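Local coordinates for protein Exo-1,5-alpha-L-arabinofuranobiosidase (PDB 2YDT) that probably acts as an exo-acting glycoside hydrolase on alpha-1,5-linked L-arabinan, releasing arabinobiose, and binds an arabinose-iminosugar inhibitor in its pocket, at residues 57-62 / 71-76. Sequence-based numbering, arbitrary orientation.
Sequences FPIVKS and EISKVK
Phe57 and Val75 form a hydrogen-bonded antiparallel pair, and the strands 57-62 and 71-75 run on from it at 152° between their directions. Phe57 N gives a hydrogen bond to Val75 O, and Val75 N returns one to Phe57 O, both 2.9 Å. Ile59 N bonds Ser73 O. The register then slips by one residue. Ile72 and Ser73 both face Ile59, which makes a classic beta bulge. Ile59 O takes a bond of 2.9 Å from Ile72 N and a weak one of 3.5 Å from Ser73 N.

Ile59 is the central side chain of one face. Its CB sits 3.3 Å from Ser73 OG, and its CG1 meets Val75 CG2 at 3.7 Å. Ile72 CG1 lies between its own N and carbonyl carbon (chi1 64°), where it touches Ile59 CG2 at 4.0 Å; the two side chains cross obliquely. CG2 and CD1 of Ile72 pack on Lys61 CB, with CG2 at 3.8 Å. Ser73 OG packs against Ile59 but is hydrogen-bonded to Gly130 O and Trp133 NE1, which ties the edge strand to the connection between strands 119-126 and 134-142 of the next blade. The extended Lys61 chain passes Ile72 CD1 with its CD and carries NZ on to Tyr131 OH.

Glu71 lies on the other face with Pro58 and Val60. Its chain is extended, with CG anti to the backbone N (chi1 179°), and OE2 ends 3.8 Å from Pro58 CB. Val60 CG1 rests on the Glu71 backbone.

The two strands form a hairpin in a four-stranded antiparallel sheet, one blade of a beta-propeller. Strand 70-75 is outermost, and 57-62 lies between it and strand 41-47. Phe57, Ile59 and Val75 face the next blade, where they touch Leu84, Pro88 and Leu90 of strands 84-85 and 87-92.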
loop_
_atom_site.group_PDB
_atom_site.type_symbol
_atom_site.label_atom_id
_atom_site.label_comp_id
_atom_site.label_asym_id
_atom_site.label_seq_id
_atom_site.Cartn_x
_atom_site.Cartn_y
_atom_site.Cartn_z
ATOM N N PHE A 57 -4.681 -10.544 -10.596
ATOM C CA PHE A 57 -5.129 -9.275 -10.019
ATOM C C PHE A 57 -6.153 -8.673 -10.986
ATOM O O PHE A 57 -5.778 -8.239 -12.100
ATOM C CB PHE A 57 -3.978 -8.287 -9.842
ATOM C CG PHE A 57 -2.910 -8.742 -8.875
ATOM C CD1 PHE A 57 -3.227 -9.339 -7.662
ATOM C CD2 PHE A 57 -1.590 -8.427 -9.129
ATOM C CE1 PHE A 57 -2.216 -9.705 -6.749
ATOM C CE2 PHE A 57 -0.561 -8.762 -8.203
ATOM C CZ PHE A 57 -0.906 -9.427 -7.018
ATOM N N PRO A 58 -7.426 -8.540 -10.551
ATOM C CA PRO A 58 -8.392 -7.823 -11.414
ATOM C C PRO A 58 -8.061 -6.319 -11.552
ATOM O O PRO A 58 -7.536 -5.686 -10.618
ATOM C CB PRO A 58 -9.724 -7.995 -10.677
ATOM C CG PRO A 58 -9.489 -9.042 -9.626
ATOM C CD PRO A 58 -8.039 -8.972 -9.285
ATOM N N ILE A 59 -8.356 -5.746 -12.714
ATOM C CA ILE A 59 -8.217 -4.309 -12.929
ATOM C C ILE A 59 -9.559 -3.731 -13.290
ATOM O O ILE A 59 -10.119 -4.063 -14.348
ATOM C CB ILE A 59 -7.176 -4.014 -14.041
ATOM C CG1 ILE A 59 -5.812 -4.579 -13.606
ATOM C CG2 ILE A 59 -7.088 -2.469 -14.345
ATOM C CD1 ILE A 59 -5.090 -3.793 -12.469
ATOM N N VAL A 60 -10.059 -2.871 -12.407
ATOM C CA VAL A 60 -11.298 -2.112 -12.648
ATOM C C VAL A 60 -10.992 -0.672 -13.002
ATOM O O VAL A 60 -9.963 -0.115 -12.634
ATOM C CB VAL A 60 -12.281 -2.181 -11.464
ATOM C CG1 VAL A 60 -12.803 -3.604 -11.303
ATOM C CG2 VAL A 60 -11.628 -1.692 -10.173
ATOM N N LYS A 61 -11.881 -0.077 -13.783
ATOM C CA LYS A 61 -11.692 1.299 -14.250
ATOM C C LYS A 61 -12.954 2.112 -13.949
ATOM O O LYS A 61 -14.075 1.600 -14.133
ATOM C CB LYS A 61 -11.471 1.290 -15.756
ATOM C CG LYS A 61 -11.445 2.694 -16.385
ATOM C CD LYS A 61 -10.976 2.601 -17.818
ATOM C CE LYS A 61 -11.109 3.921 -18.524
ATOM N NZ LYS A 61 -10.502 3.897 -19.873
ATOM N N SER A 62 -12.755 3.354 -13.504
ATOM C CA SER A 62 -13.853 4.314 -13.347
ATOM C C SER A 62 -13.523 5.584 -14.115
ATOM O O SER A 62 -12.424 6.119 -14.008
ATOM C CB SER A 62 -14.060 4.663 -11.892
ATOM O OG SER A 62 -15.046 5.711 -11.753
ATOM N N GLU A 71 -14.656 -3.940 -14.813
ATOM C CA GLU A 71 -13.404 -4.626 -15.010
ATOM C C GLU A 71 -13.008 -4.489 -16.464
ATOM O O GLU A 71 -13.815 -4.735 -17.375
ATOM C CB GLU A 71 -13.519 -6.111 -14.636
ATOM C CG GLU A 71 -12.197 -6.842 -14.871
ATOM C CD GLU A 71 -12.217 -8.257 -14.466
ATOM O OE1 GLU A 71 -11.958 -9.117 -15.338
ATOM O OE2 GLU A 71 -12.472 -8.524 -13.286
ATOM N N ILE A 72 -11.771 -4.106 -16.692
ATOM C CA ILE A 72 -11.231 -3.957 -18.029
ATOM C C ILE A 72 -10.149 -4.965 -18.405
ATOM O O ILE A 72 -9.909 -5.222 -19.586
ATOM C CB ILE A 72 -10.741 -2.498 -18.291
ATOM C CG1 ILE A 72 -9.582 -2.063 -17.396
ATOM C CG2 ILE A 72 -11.925 -1.525 -18.217
ATOM C CD1 ILE A 72 -8.875 -0.759 -17.894
ATOM N N SER A 73 -9.510 -5.564 -17.405
ATOM C CA SER A 73 -8.442 -6.509 -17.641
ATOM C C SER A 73 -8.092 -7.267 -16.367
ATOM O O SER A 73 -8.651 -6.995 -15.272
ATOM C CB SER A 73 -7.178 -5.808 -18.166
ATOM O OG SER A 73 -6.588 -4.926 -17.186
ATOM N N LYS A 74 -7.153 -8.185 -16.532
ATOM C CA LYS A 74 -6.581 -8.973 -15.455
ATOM C C LYS A 74 -5.069 -9.000 -15.614
ATOM O O LYS A 74 -4.559 -9.221 -16.704
ATOM C CB LYS A 74 -7.096 -10.416 -15.499
ATOM C CG LYS A 74 -8.631 -10.556 -15.454
ATOM C CD LYS A 74 -9.008 -12.025 -15.546
ATOM C CE LYS A 74 -10.498 -12.266 -15.593
ATOM N NZ LYS A 74 -10.734 -13.610 -16.187
ATOM N N VAL A 75 -4.347 -8.758 -14.519
ATOM C CA VAL A 75 -2.917 -8.940 -14.496
ATOM C C VAL A 75 -2.671 -10.400 -14.094
ATOM O O VAL A 75 -3.013 -10.845 -12.991
ATOM C CB VAL A 75 -2.188 -7.993 -13.520
ATOM C CG1 VAL A 75 -0.667 -7.967 -13.891
ATOM C CG2 VAL A 75 -2.766 -6.611 -13.560
ATOM N N LYS A 76 -2.076 -11.165 -15.005
ATOM C CA LYS A 76 -1.808 -12.595 -14.812
ATOM C C LYS A 76 -0.319 -12.910 -14.722
ATOM O O LYS A 76 0.519 -12.216 -15.342
ATOM C CB LYS A 76 -2.412 -13.424 -15.964
ATOM C CG LYS A 76 -3.908 -13.307 -16.081
ATOM C CD LYS A 76 -4.459 -14.287 -17.117
ATOM C CE LYS A 76 -5.935 -14.127 -17.303
ATOM N NZ LYS A 76 -6.492 -15.078 -18.376
#